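Local coordinates for gentamicin resistance protein (Enterococcus gallinarum, PDB 6CTZ) that probably transfers phosphate from a guanosine nucleotide to the 2''-hydroxyl of aminoglycosides such as kanamycin, thereby conferring antibiotic resistance, at residues Ala151-Val156 and Leu270-Leu274; Asp222-Val228 and Lys257-Val262; Glu236-Arg240 and Asp252-Arg256; Gln266-Leu270 and Glu284-Leu289. The protein carries 2 engineered substitutions. Numbering follows the deposited sequence.

Contact 1: Ala151-Val156 and Leu270-Leu274; sequences AVEDQV and LLEGL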
loop_
_atom_site.group_PDB
_atom_site.type_symbol
_atom_site.label_atom_id
_atom_site.label_comp_id
_atom_site.label_asym_id
_atom_site.label_seq_id
_atom_site.Cartn_x
_atom_site.Cartn_y
_atom_site.Cartn_z
ATOM N N ALA A 151 20.770 -2.529 -6.346
ATOM C CA ALA A 151 20.086 -2.489 -7.600
ATOM C C ALA A 151 20.147 -1.135 -8.239
ATOM O O ALA A 151 20.194 -1.014 -9.424
ATOM C CB ALA A 151 18.646 -2.926 -7.431
ATOM N N VAL A 152 20.144 -0.097 -7.445
ATOM C CA VAL A 152 20.172 1.246 -7.937
ATOM C C VAL A 152 21.533 1.538 -8.573
ATOM O O VAL A 152 21.631 2.158 -9.585
ATOM C CB VAL A 152 19.765 2.227 -6.815
ATOM C CG1 VAL A 152 19.679 3.654 -7.283
ATOM C CG2 VAL A 152 18.416 1.836 -6.348
ATOM N N GLU A 153 22.569 1.032 -7.951
ATOM C CA GLU A 153 23.909 1.236 -8.432
ATOM C C GLU A 153 24.085 0.674 -9.818
ATOM O O GLU A 153 24.652 1.262 -10.663
ATOM C CB GLU A 153 24.854 0.511 -7.534
ATOM C CG GLU A 153 26.287 0.633 -7.978
ATOM C CD GLU A 153 27.173 1.310 -6.955
ATOM O OE1 GLU A 153 27.077 1.034 -5.757
ATOM O OE2 GLU A 153 27.967 2.143 -7.358
ATOM N N ASP A 154 23.546 -0.498 -9.993
ATOM C CA ASP A 154 23.586 -1.246 -11.214
ATOM C C ASP A 154 22.664 -0.794 -12.343
ATOM O O ASP A 154 23.054 -0.683 -13.482
ATOM C CB ASP A 154 23.118 -2.627 -10.808
ATOM C CG ASP A 154 23.298 -3.590 -11.852
ATOM O OD1 ASP A 154 24.371 -3.567 -12.413
ATOM O OD2 ASP A 154 22.374 -4.376 -12.139
ATOM N N GLN A 155 21.415 -0.541 -12.008
ATOM C CA GLN A 155 20.413 -0.271 -13.029
ATOM C C GLN A 155 20.033 1.196 -13.152
ATOM O O GLN A 155 19.573 1.612 -14.220
ATOM C CB GLN A 155 19.143 -1.074 -12.735
ATOM C CG GLN A 155 19.397 -2.544 -12.466
ATOM C CD GLN A 155 18.116 -3.304 -12.229
ATOM O OE1 GLN A 155 17.173 -3.213 -13.018
ATOM N NE2 GLN A 155 18.064 -4.054 -11.134
ATOM N N VAL A 156 20.200 1.989 -12.103
ATOM C CA VAL A 156 19.688 3.349 -12.063
ATOM C C VAL A 156 20.799 4.380 -12.213
ATOM O O VAL A 156 20.665 5.332 -12.983
ATOM C CB VAL A 156 18.850 3.595 -10.790
ATOM C CG1 VAL A 156 18.523 5.071 -10.646
ATOM C CG2 VAL A 156 17.572 2.747 -10.820
ATOM N N LEU A 270 11.017 3.829 -10.280
ATOM C CA LEU A 270 11.838 3.815 -11.485
ATOM C C LEU A 270 12.278 2.400 -11.841
ATOM O O LEU A 270 12.260 2.017 -13.014
ATOM C CB LEU A 270 13.047 4.731 -11.299
ATOM C CG LEU A 270 14.054 4.732 -12.446
ATOM C CD1 LEU A 270 13.364 5.076 -13.759
ATOM C CD2 LEU A 270 15.162 5.712 -12.139
ATOM N N LEU A 271 12.673 1.603 -10.841
ATOM C CA LEU A 271 13.103 0.235 -11.122
ATOM C C LEU A 271 11.984 -0.586 -11.753
ATOM O O LEU A 271 12.238 -1.435 -12.616
ATOM C CB LEU A 271 13.611 -0.431 -9.846
ATOM C CG LEU A 271 15.055 -0.097 -9.485
ATOM C CD1 LEU A 271 15.369 -0.610 -8.100
ATOM C CD2 LEU A 271 16.001 -0.703 -10.509
ATOM N N GLU A 272 10.740 -0.352 -11.331
ATOM C CA GLU A 272 9.609 -1.035 -11.953
ATOM C C GLU A 272 9.466 -0.637 -13.415
ATOM O O GLU A 272 9.168 -1.482 -14.269
ATOM C CB GLU A 272 8.324 -0.727 -11.186
ATOM C CG GLU A 272 8.258 -1.332 -9.798
ATOM C CD GLU A 272 7.877 -2.802 -9.806
ATOM O OE1 GLU A 272 8.006 -3.447 -8.743
ATOM O OE2 GLU A 272 7.442 -3.309 -10.863
ATOM N N GLY A 273 9.677 0.644 -13.726
ATOM C CA GLY A 273 9.634 1.072 -15.115
ATOM C C GLY A 273 10.755 0.474 -15.942
ATOM O O GLY A 273 10.555 0.109 -17.104
ATOM N N LEU A 274 11.949 0.363 -15.356
ATOM C CA LEU A 274 13.060 -0.279 -16.052
ATOM C C LEU A 274 12.769 -1.753 -16.305
ATOM O O LEU A 274 13.060 -2.273 -17.389
ATOM C CB LEU A 274 14.342 -0.108 -15.238
ATOM C CG LEU A 274 14.920 1.306 -15.213
ATOM C CD1 LEU A 274 15.931 1.453 -14.086
ATOM C CD2 LEU A 274 15.560 1.638 -16.546
#
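An apolar helix-helix contact in the α-helical lobe joins the C-terminal end of helix 141-155 to the later part of helix 251-276. The two short helical segments run at 45° to one another with their axes 11.4 Å apart, a separation bridged by long side chains with no hydrogen bond between the segments. Leu271 does most of the bridging. Its CA-CB bond points sideways, but the end of the side chain reaches across, putting CD1 4.1 Å from Ala151 CB and 4.3 Å from Val152 CG2, while CD2 sits 3.8 Å from Val156 CG2. Val156 is in turn held among three leucines: its CG1 meets Leu270 CD2 at 3.7 Å, and its CG2 meets Leu274 CD1 at 3.9 Å. At the margin, Gln155 adds two further contacts: its OE1 lies 3.7 Å from Leu271 CD2 and its backbone O 3.6 Å from Leu274 CD1. Leu270 and Leu274 also touch helix 279-296, through Ile286 and Leu289 and through Ile282 respectively. The contact thus joins two helices of the helical C-terminal lobe, as in the kinase-like fold of aminoglycoside phosphotransferases.

Contact 2: Asp222-Val228 and Lys257-Val262; sequences DPDYDYV and KVSLFV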
loop_
_atom_site.group_PDB
_atom_site.type_symbol
_atom_site.label_atom_id
_atom_site.label_comp_id
_atom_site.label_asym_id
_atom_site.label_seq_id
_atom_site.Cartn_x
_atom_site.Cartn_y
_atom_site.Cartn_z
ATOM N N ASP A 222 8.707 -2.566 9.779
ATOM C CA ASP A 222 8.803 -1.343 10.556
ATOM C C ASP A 222 7.470 -0.606 10.490
ATOM O O ASP A 222 7.048 -0.217 9.395
ATOM C CB ASP A 222 9.902 -0.478 9.958
ATOM C CG ASP A 222 10.211 0.752 10.785
ATOM O OD1 ASP A 222 9.374 1.183 11.616
ATOM O OD2 ASP A 222 11.310 1.302 10.582
ATOM N N PRO A 223 6.786 -0.385 11.621
ATOM C CA PRO A 223 5.497 0.326 11.563
ATOM C C PRO A 223 5.599 1.712 10.954
ATOM O O PRO A 223 4.614 2.214 10.397
ATOM C CB PRO A 223 5.045 0.360 13.029
ATOM C CG PRO A 223 6.332 0.224 13.822
ATOM C CD PRO A 223 7.170 -0.716 13.007
ATOM N N ASP A 224 6.764 2.355 11.029
ATOM C CA ASP A 224 6.900 3.669 10.405
ATOM C C ASP A 224 6.754 3.615 8.891
ATOM O O ASP A 224 6.507 4.657 8.264
ATOM C CB ASP A 224 8.240 4.293 10.784
ATOM C CG ASP A 224 8.339 4.611 12.262
ATOM O OD1 ASP A 224 7.287 4.787 12.910
ATOM O OD2 ASP A 224 9.474 4.711 12.776
ATOM N N TYR A 225 6.918 2.437 8.278
ATOM C CA TYR A 225 6.731 2.355 6.833
ATOM C C TYR A 225 5.300 2.697 6.425
ATOM O O TYR A 225 5.076 3.184 5.309
ATOM C CB TYR A 225 7.134 0.981 6.276
ATOM C CG TYR A 225 7.175 1.037 4.776
ATOM C CD1 TYR A 225 8.280 1.571 4.124
ATOM C CD2 TYR A 225 6.084 0.625 4.004
ATOM C CE1 TYR A 225 8.320 1.674 2.746
ATOM C CE2 TYR A 225 6.113 0.727 2.618
ATOM C CZ TYR A 225 7.240 1.246 1.998
ATOM O OH TYR A 225 7.285 1.364 0.629
ATOM N N ASP A 226 4.321 2.474 7.307
ATOM C CA ASP A 226 2.944 2.777 6.924
ATOM C C ASP A 226 2.666 4.268 6.848
ATOM O O ASP A 226 1.541 4.653 6.518
ATOM C CB ASP A 226 1.935 2.063 7.831
ATOM C CG ASP A 226 1.512 0.695 7.294
ATOM O OD1 ASP A 226 1.855 0.330 6.140
ATOM O OD2 ASP A 226 0.799 -0.010 8.039
ATOM N N TYR A 227 3.655 5.123 7.122
ATOM C CA TYR A 227 3.502 6.542 6.850
ATOM C C TYR A 227 3.939 6.949 5.445
ATOM O O TYR A 227 3.700 8.098 5.067
ATOM C CB TYR A 227 4.312 7.365 7.853
ATOM C CG TYR A 227 3.809 7.331 9.277
ATOM C CD1 TYR A 227 2.601 7.932 9.626
ATOM C CD2 TYR A 227 4.569 6.750 10.288
ATOM C CE1 TYR A 227 2.151 7.931 10.924
ATOM C CE2 TYR A 227 4.126 6.749 11.606
ATOM C CZ TYR A 227 2.914 7.336 11.912
ATOM O OH TYR A 227 2.446 7.370 13.203
ATOM N N VAL A 228 4.567 6.056 4.664
ATOM C CA VAL A 228 5.262 6.489 3.445
ATOM C C VAL A 228 4.322 7.167 2.454
ATOM O O VAL A 228 4.655 8.225 1.904
ATOM C CB VAL A 228 6.088 5.354 2.808
ATOM C CG1 VAL A 228 5.218 4.220 2.300
ATOM C CG2 VAL A 228 6.949 5.904 1.666
ATOM N N LYS A 257 12.871 10.336 8.733
ATOM C CA LYS A 257 12.915 8.905 8.449
ATOM C C LYS A 257 11.929 8.524 7.349
ATOM O O LYS A 257 12.281 7.815 6.398
ATOM C CB LYS A 257 12.593 8.125 9.717
ATOM C CG LYS A 257 12.688 6.625 9.540
ATOM C CD LYS A 257 12.302 5.885 10.804
ATOM C CE LYS A 257 12.259 4.388 10.572
ATOM N NZ LYS A 257 11.866 3.643 11.799
ATOM N N VAL A 258 10.680 8.983 7.469
ATOM C CA VAL A 258 9.690 8.632 6.456
ATOM C C VAL A 258 10.059 9.245 5.107
ATOM O O VAL A 258 9.835 8.632 4.057
ATOM C CB VAL A 258 8.276 9.025 6.923
ATOM C CG1 VAL A 258 7.243 8.661 5.856
ATOM C CG2 VAL A 258 7.933 8.309 8.202
ATOM N N SER A 259 10.656 10.443 5.108
ATOM C CA SER A 259 11.055 11.054 3.848
ATOM C C SER A 259 12.139 10.235 3.161
ATOM O O SER A 259 12.205 10.206 1.927
ATOM C CB SER A 259 11.509 12.498 4.078
ATOM O OG SER A 259 12.844 12.560 4.554
ATOM N N LEU A 260 13.003 9.572 3.941
ATOM C CA LEU A 260 13.968 8.648 3.354
ATOM C C LEU A 260 13.249 7.482 2.676
ATOM O O LEU A 260 13.577 7.113 1.543
ATOM C CB LEU A 260 14.956 8.166 4.417
ATOM C CG LEU A 260 15.931 9.252 4.903
ATOM C CD1 LEU A 260 16.549 8.870 6.253
ATOM C CD2 LEU A 260 17.019 9.545 3.884
ATOM N N PHE A 261 12.242 6.902 3.348
ATOM C CA PHE A 261 11.416 5.886 2.698
ATOM C C PHE A 261 10.796 6.418 1.411
ATOM O O PHE A 261 10.660 5.676 0.435
ATOM C CB PHE A 261 10.291 5.417 3.629
ATOM C CG PHE A 261 10.750 4.660 4.851
ATOM C CD1 PHE A 261 11.966 4.001 4.880
ATOM C CD2 PHE A 261 9.937 4.600 5.972
ATOM C CE1 PHE A 261 12.364 3.304 6.012
ATOM C CE2 PHE A 261 10.325 3.913 7.096
ATOM C CZ PHE A 261 11.541 3.261 7.119
ATOM N N VAL A 262 10.373 7.688 1.397
ATOM C CA VAL A 262 9.795 8.257 0.178
ATOM C C VAL A 262 10.826 8.283 -0.943
ATOM O O VAL A 262 10.513 7.954 -2.093
ATOM C CB VAL A 262 9.180 9.646 0.436
ATOM C CG1 VAL A 262 8.774 10.305 -0.873
ATOM C CG2 VAL A 262 7.971 9.536 1.348
HETATM O O HOH W 1 9.781 2.946 0.134
#
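Phe261 sets one face of its ring against Tyr225, with Phe261 CD2 3.9 Å from Tyr225 CD1; the two rings meet obliquely, centroids 5.5 Å apart and planes at 53°. The phenylalanine projects from helix 251-276 toward the 3-10 segment 223-227, and its flank fits beside the backbone there, Phe261 CE2 lying 3.9 Å from Tyr225 N. Leu141 and Ile145 of helix 141-155 also touch this side chain. Beside the ring pair the packing is aliphatic: Val228 CG2 lies 3.9 Å from Phe261 CB and 3.8 Å from Val262 CG2, and Val258 CG2 is 3.8 Å from Tyr227 CB. A water links the two elements further, 3.0 Å from Tyr225 OH and donating to Phe261 O at 2.9 Å. On the other side of the loop, Asp226 accepts hydrogen bonds from the backbone of His190 and Gly191, next to the kanamycin-pocket residue Asp192. The polar part of the contact is a network around Lys257, whose fully extended side chain brings NZ to 2.7 Å from Asp222 OD2 and 2.8 Å from Asp224 OD2, a salt bridge to each. Asp222 OD1 meanwhile accepts from Asp224 N at 2.9 Å, closing an Asx turn. One aspartate thus shapes the start of the 3-10 turn and binds the helix, and a single lysine is shared by two carboxylates, offsetting their charge only in part within this network.

Contact 3: Glu236-Arg240 and Asp252-Arg256; sequences ELFTR and DTLIR. Engineered in segment 252-256: Leu254 (natural residue His).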
loop_
_atom_site.group_PDB
_atom_site.type_symbol
_atom_site.label_atom_id
_atom_site.label_comp_id
_atom_site.label_asym_id
_atom_site.label_seq_id
_atom_site.Cartn_x
_atom_site.Cartn_y
_atom_site.Cartn_z
ATOM N N GLU A 236 2.688 16.448 4.229
ATOM C CA GLU A 236 3.341 16.440 5.535
ATOM C C GLU A 236 2.409 16.901 6.648
ATOM O O GLU A 236 2.442 16.352 7.756
ATOM C CB GLU A 236 4.598 17.304 5.494
ATOM C CG GLU A 236 5.323 17.324 6.824
ATOM C CD GLU A 236 6.654 18.050 6.784
ATOM O OE1 GLU A 236 7.196 18.286 5.680
ATOM O OE2 GLU A 236 7.157 18.380 7.875
ATOM N N LEU A 237 1.583 17.914 6.390
ATOM C CA LEU A 237 0.707 18.421 7.445
ATOM C C LEU A 237 -0.257 17.343 7.922
ATOM O O LEU A 237 -0.406 17.113 9.130
ATOM C CB LEU A 237 -0.042 19.667 6.970
ATOM C CG LEU A 237 0.783 20.953 7.024
ATOM C CD1 LEU A 237 -0.004 22.090 6.405
ATOM C CD2 LEU A 237 1.157 21.295 8.457
ATOM N N PHE A 238 -0.896 16.645 6.981
ATOM C CA PHE A 238 -1.808 15.571 7.361
ATOM C C PHE A 238 -1.061 14.441 8.051
ATOM O O PHE A 238 -1.535 13.888 9.054
ATOM C CB PHE A 238 -2.545 15.045 6.132
ATOM C CG PHE A 238 -3.489 13.930 6.446
ATOM C CD1 PHE A 238 -4.754 14.203 6.950
ATOM C CD2 PHE A 238 -3.108 12.609 6.269
ATOM C CE1 PHE A 238 -5.624 13.181 7.252
ATOM C CE2 PHE A 238 -3.982 11.585 6.573
ATOM C CZ PHE A 238 -5.239 11.876 7.069
ATOM N N THR A 239 0.112 14.080 7.525
ATOM C CA THR A 239 0.889 13.006 8.128
ATOM C C THR A 239 1.239 13.333 9.573
ATOM O O THR A 239 1.144 12.466 10.453
ATOM C CB THR A 239 2.143 12.755 7.290
ATOM O OG1 THR A 239 1.754 12.338 5.977
ATOM C CG2 THR A 239 2.997 11.677 7.902
ATOM N N ARG A 240 1.628 14.584 9.839
ATOM C CA ARG A 240 1.951 14.986 11.205
ATOM C C ARG A 240 0.733 14.913 12.117
ATOM O O ARG A 240 0.877 14.635 13.312
ATOM C CB ARG A 240 2.547 16.394 11.203
ATOM C CG ARG A 240 3.993 16.434 10.750
ATOM C CD ARG A 240 4.491 17.873 10.608
ATOM N NE ARG A 240 5.928 17.943 10.352
ATOM C CZ ARG A 240 6.854 17.995 11.308
ATOM N NH1 ARG A 240 6.494 17.980 12.586
ATOM N NH2 ARG A 240 8.138 18.040 10.983
ATOM N N ASP A 252 10.010 15.707 13.969
ATOM C CA ASP A 252 10.984 16.131 12.966
ATOM C C ASP A 252 11.887 14.973 12.555
ATOM O O ASP A 252 12.159 14.778 11.364
ATOM C CB ASP A 252 11.827 17.293 13.488
ATOM C CG ASP A 252 11.040 18.582 13.621
ATOM O OD1 ASP A 252 10.044 18.777 12.900
ATOM O OD2 ASP A 252 11.447 19.428 14.439
ATOM N N THR A 253 12.342 14.177 13.525
ATOM C CA THR A 253 13.161 13.018 13.187
ATOM C C THR A 253 12.337 11.960 12.460
ATOM O O THR A 253 12.798 11.379 11.469
ATOM C CB THR A 253 13.792 12.439 14.453
ATOM O OG1 THR A 253 14.612 13.439 15.067
ATOM C CG2 THR A 253 14.639 11.220 14.132
ATOM N N LEU A 254 11.109 11.709 12.926
ATOM C CA LEU A 254 10.276 10.697 12.290
ATOM C C LEU A 254 9.924 11.091 10.858
ATOM O O LEU A 254 9.927 10.243 9.955
ATOM C CB LEU A 254 9.020 10.443 13.129
ATOM C CG LEU A 254 8.050 9.392 12.582
ATOM C CD1 LEU A 254 8.709 8.037 12.338
ATOM C CD2 LEU A 254 6.884 9.250 13.541
ATOM N N ILE A 255 9.626 12.376 10.623
ATOM C CA ILE A 255 9.340 12.821 9.261
ATOM C C ILE A 255 10.562 12.647 8.371
ATOM O O ILE A 255 10.450 12.240 7.209
ATOM C CB ILE A 255 8.810 14.269 9.253
ATOM C CG1 ILE A 255 7.363 14.317 9.744
ATOM C CG2 ILE A 255 8.965 14.912 7.875
ATOM C CD1 ILE A 255 6.336 13.742 8.754
ATOM N N ARG A 256 11.754 12.951 8.897
ATOM C CA ARG A 256 12.972 12.700 8.129
ATOM C C ARG A 256 13.089 11.224 7.760
ATOM O O ARG A 256 13.355 10.880 6.601
ATOM C CB ARG A 256 14.205 13.174 8.899
ATOM C CG ARG A 256 15.505 12.792 8.203
ATOM C CD ARG A 256 15.634 13.402 6.810
ATOM N NE ARG A 256 15.520 14.860 6.824
ATOM C CZ ARG A 256 16.533 15.693 7.030
ATOM N NH1 ARG A 256 17.761 15.228 7.235
ATOM N NH2 ARG A 256 16.308 16.998 7.024
HETATM O O HOH W 2 7.800 18.615 15.183
#
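Helices 236-246 and 251-276 are consecutive helices of the kinase-like C-terminal lobe, joined by a short loop, their short segments inclined at 121° with axes 11.5 Å apart. Ile255 fills the space between them. It points toward the other helix, where its CD1 meets Thr239 CG2 at 4.0 Å and its CG2 lies 3.9 Å from Glu236 OE2; Met243, one turn further along helix 236-246, also touches it. Arg240 lies across this isoleucine, one face of the guanidinium resting on Ile255 CG1, which is 3.9 Å from Arg240 NE. The edge of the same group is left for charges. Glu236, one turn earlier, takes a hydrogen bond from Arg240 NE to its OE2 at 2.8 Å within a salt bridge, and Asp252 receives the interhelical one. The resulting Glu-Arg-Asp network closes the outer margin of the apolar contact. Arg240 NH2 donates to Asp252 OD1 at 2.8 Å, and a water accepts from Arg240 NH1 at 3.0 Å while giving a weak hydrogen bond of 3.2 Å to Asp252 OD1.

Contact 4: Gln266-Leu270 and Glu284-Leu289; sequences QVSYL and EGIELL. Unlike the reference sequence in segment 284-289: Ile286 (reference Leu). With KAN (kanamycin a), chain E.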
loop_
_atom_site.group_PDB
_atom_site.type_symbol
_atom_site.label_atom_id
_atom_site.label_comp_id
_atom_site.label_asym_id
_atom_site.label_seq_id
_atom_site.Cartn_x
_atom_site.Cartn_y
_atom_site.Cartn_z
ATOM N N GLN A 266 10.643 6.282 -4.625
ATOM C CA GLN A 266 10.847 6.847 -5.940
ATOM C C GLN A 266 11.839 5.989 -6.728
ATOM O O GLN A 266 11.631 5.760 -7.872
ATOM C CB GLN A 266 11.249 8.307 -5.879
ATOM C CG GLN A 266 10.274 9.245 -5.221
ATOM C CD GLN A 266 8.845 9.125 -5.717
ATOM O OE1 GLN A 266 8.294 8.080 -5.738
ATOM N NE2 GLN A 266 8.273 10.168 -6.068
ATOM N N VAL A 267 12.885 5.494 -6.101
ATOM C CA VAL A 267 13.842 4.601 -6.739
ATOM C C VAL A 267 13.129 3.332 -7.153
ATOM O O VAL A 267 13.304 2.874 -8.247
ATOM C CB VAL A 267 14.973 4.234 -5.753
ATOM C CG1 VAL A 267 15.793 3.063 -6.207
ATOM C CG2 VAL A 267 15.826 5.422 -5.528
ATOM N N SER A 268 12.323 2.769 -6.281
ATOM C CA SER A 268 11.592 1.572 -6.556
ATOM C C SER A 268 10.651 1.740 -7.738
ATOM O O SER A 268 10.524 0.858 -8.527
ATOM C CB SER A 268 10.774 1.144 -5.362
ATOM O OG SER A 268 11.566 0.633 -4.348
ATOM N N TYR A 269 10.009 2.877 -7.822
ATOM C CA TYR A 269 9.100 3.168 -8.923
ATOM C C TYR A 269 9.846 3.190 -10.249
ATOM O O TYR A 269 9.379 2.622 -11.242
ATOM C CB TYR A 269 8.416 4.506 -8.660
ATOM C CG TYR A 269 7.343 4.866 -9.658
ATOM C CD1 TYR A 269 6.148 4.157 -9.710
ATOM C CD2 TYR A 269 7.514 5.930 -10.531
ATOM C CE1 TYR A 269 5.158 4.491 -10.613
ATOM C CE2 TYR A 269 6.524 6.273 -11.440
ATOM C CZ TYR A 269 5.350 5.551 -11.478
ATOM O OH TYR A 269 4.368 5.893 -12.379
ATOM N N LEU A 270 11.017 3.829 -10.280
ATOM C CA LEU A 270 11.838 3.815 -11.485
ATOM C C LEU A 270 12.278 2.400 -11.841
ATOM O O LEU A 270 12.260 2.017 -13.014
ATOM C CB LEU A 270 13.047 4.731 -11.299
ATOM C CG LEU A 270 14.054 4.732 -12.446
ATOM C CD1 LEU A 270 13.364 5.076 -13.759
ATOM C CD2 LEU A 270 15.162 5.712 -12.139
ATOM N N GLU A 284 9.427 9.349 -16.609
ATOM C CA GLU A 284 8.670 9.856 -15.469
ATOM C C GLU A 284 9.401 9.594 -14.158
ATOM O O GLU A 284 9.469 10.471 -13.290
ATOM C CB GLU A 284 7.279 9.219 -15.434
ATOM C CG GLU A 284 6.423 9.664 -14.253
ATOM C CD GLU A 284 5.215 8.764 -14.021
ATOM O OE1 GLU A 284 5.132 7.695 -14.661
ATOM O OE2 GLU A 284 4.350 9.125 -13.197
ATOM N N GLY A 285 9.953 8.390 -13.995
ATOM C CA GLY A 285 10.620 8.060 -12.744
ATOM C C GLY A 285 11.886 8.867 -12.530
ATOM O O GLY A 285 12.188 9.281 -11.405
ATOM N N ILE A 286 12.644 9.103 -13.604
ATOM C CA ILE A 286 13.817 9.970 -13.507
ATOM C C ILE A 286 13.403 11.361 -13.045
ATOM O O ILE A 286 14.059 11.974 -12.193
ATOM C CB ILE A 286 14.573 10.011 -14.849
ATOM C CG1 ILE A 286 15.116 8.625 -15.218
ATOM C CG2 ILE A 286 15.702 11.022 -14.792
ATOM C CD1 ILE A 286 16.361 8.217 -14.452
ATOM N N GLU A 287 12.294 11.868 -13.585
ATOM C CA GLU A 287 11.805 13.185 -13.194
ATOM C C GLU A 287 11.371 13.205 -11.733
ATOM O O GLU A 287 11.599 14.195 -11.027
ATOM C CB GLU A 287 10.652 13.593 -14.112
ATOM C CG GLU A 287 10.348 15.081 -14.128
ATOM C CD GLU A 287 9.394 15.460 -15.246
ATOM O OE1 GLU A 287 8.952 16.628 -15.287
ATOM O OE2 GLU A 287 9.087 14.586 -16.084
ATOM N N LEU A 288 10.738 12.124 -11.260
ATOM C CA LEU A 288 10.327 12.062 -9.861
ATOM C C LEU A 288 11.532 12.067 -8.928
ATOM O O LEU A 288 11.474 12.640 -7.834
ATOM C CB LEU A 288 9.458 10.831 -9.626
ATOM C CG LEU A 288 8.077 10.910 -10.271
ATOM C CD1 LEU A 288 7.396 9.552 -10.281
ATOM C CD2 LEU A 288 7.220 11.940 -9.541
ATOM N N LEU A 289 12.631 11.426 -9.339
ATOM C CA LEU A 289 13.849 11.459 -8.533
ATOM C C LEU A 289 14.408 12.872 -8.448
ATOM O O LEU A 289 14.816 13.322 -7.370
ATOM C CB LEU A 289 14.895 10.505 -9.113
ATOM C CG LEU A 289 14.682 9.001 -8.924
ATOM C CD1 LEU A 289 15.809 8.226 -9.589
ATOM C CD2 LEU A 289 14.588 8.660 -7.443
HETATM C C1 KAN E . 4.094 6.212 -7.542
HETATM C C2 KAN E . 5.234 7.229 -7.486
HETATM C C3 KAN E . 4.659 8.628 -7.402
HETATM C C4 KAN E . 3.788 8.836 -8.631
HETATM C C5 KAN E . 2.679 7.790 -8.703
HETATM C C6 KAN E . 1.851 7.932 -9.976
HETATM C C7 KAN E . 1.299 3.462 -3.977
HETATM C C8 KAN E . 1.971 2.897 -5.225
HETATM C C9 KAN E . 3.015 3.887 -5.753
HETATM C C10 KAN E . 2.406 5.263 -6.028
HETATM C C11 KAN E . 1.679 5.783 -4.785
HETATM C C12 KAN E . 0.630 4.792 -4.296
HETATM C C13 KAN E . 2.841 0.718 -5.855
HETATM C C14 KAN E . 2.641 -0.701 -5.346
HETATM C C15 KAN E . 3.600 -0.942 -4.176
HETATM C C16 KAN E . 5.031 -0.669 -4.624
HETATM C C17 KAN E . 5.127 0.725 -5.215
HETATM C C18 KAN E . 6.522 0.943 -5.778
HETATM N N1 KAN E . 0.860 6.872 -9.994
HETATM N N2 KAN E . 1.040 7.069 -5.046
HETATM N N3 KAN E . 0.324 2.497 -3.470
HETATM N N4 KAN E . 3.502 -2.297 -3.646
HETATM O O5 KAN E . 3.176 6.449 -8.614
HETATM O O6 KAN E . 6.037 6.960 -6.333
HETATM O O7 KAN E . 5.702 9.607 -7.373
HETATM O O8 KAN E . 3.211 10.142 -8.573
HETATM O O9 KAN E . 3.422 6.236 -6.280
HETATM O O10 KAN E . 3.558 3.384 -6.985
HETATM O O11 KAN E . 2.571 1.659 -4.817
HETATM O O12 KAN E . 4.194 0.866 -6.273
HETATM O O13 KAN E . 1.268 -0.851 -4.974
HETATM O O14 KAN E . 5.956 -0.745 -3.526
HETATM O O15 KAN E . 6.606 2.262 -6.328
HETATM O O HOH W 3 9.147 12.861 -6.209
HETATM O O HOH W 4 10.680 7.667 -9.500
#
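Helices 251-276 and 279-296 form an antiparallel α-helical hairpin, and here one side of it lines the kanamycin pocket. The short axes run at 167° and come within 8.7 Å; the closest CA atoms are those of Gly285 and Leu270, 4.6 Å apart. With no side chain on Gly285, Leu270 CD1 can settle 4.2 Å from its CA. Apolar packing continues around Leu270, whose CD2 is 3.6 Å from both Leu289 CD1 and CD1 of Ile286, which differs from the reference sequence; Leu289 CD2 in turn lies 3.7 Å from Gln266 CB. Nearer the antibiotic, Tyr269 CE2 meets Leu288 CD1 at 3.6 Å. Polar links between the helices run largely through water: one water donates to Gln266 O at 2.7 Å and Gly285 O at 2.9 Å, another accepts from Gln266 NE2 and donates to Leu288 O, both at 2.8 Å. Tyr269 OH also lies 3.0 Å from Glu284 OE1. The closest ligand contacts are with the 6-amino sugar of kanamycin. Its C1 sits over one face of the Tyr269 ring, and Leu288 CD1 is 3.4 Å from kanamycin O7. Gln266 meets two adjacent sugar hydroxyls, with OE1 2.6 Å from kanamycin O6 and NE2 donating to kanamycin O7 at 2.9 Å.

All four contacts use helix 251-276, in the order 3, 2, 4, 1 along it. At its beginning, contacts 2 and 3 touch: Asp224 OD2 is 3.4 Å from CD1 of the engineered Leu254, and Tyr227 CD1 is 4.1 Å from Thr239 CG2. Further on, contacts 4 and 1 share Leu270 and come into an unusually short contact, Val152 CG2 lying 2.9 Å from Val267 CG1, so three helices pack together there. Contacts 1 and 3 remain about 17 Å apart at their nearest atoms. Contact 4 binds kanamycin directly; the side chain of Tyr225 in contact 2 is about 5 Å from the bound kanamycin, that of Leu271 in contact 1 about 8 Å and that of Thr239 in contact 3 about 12 Å.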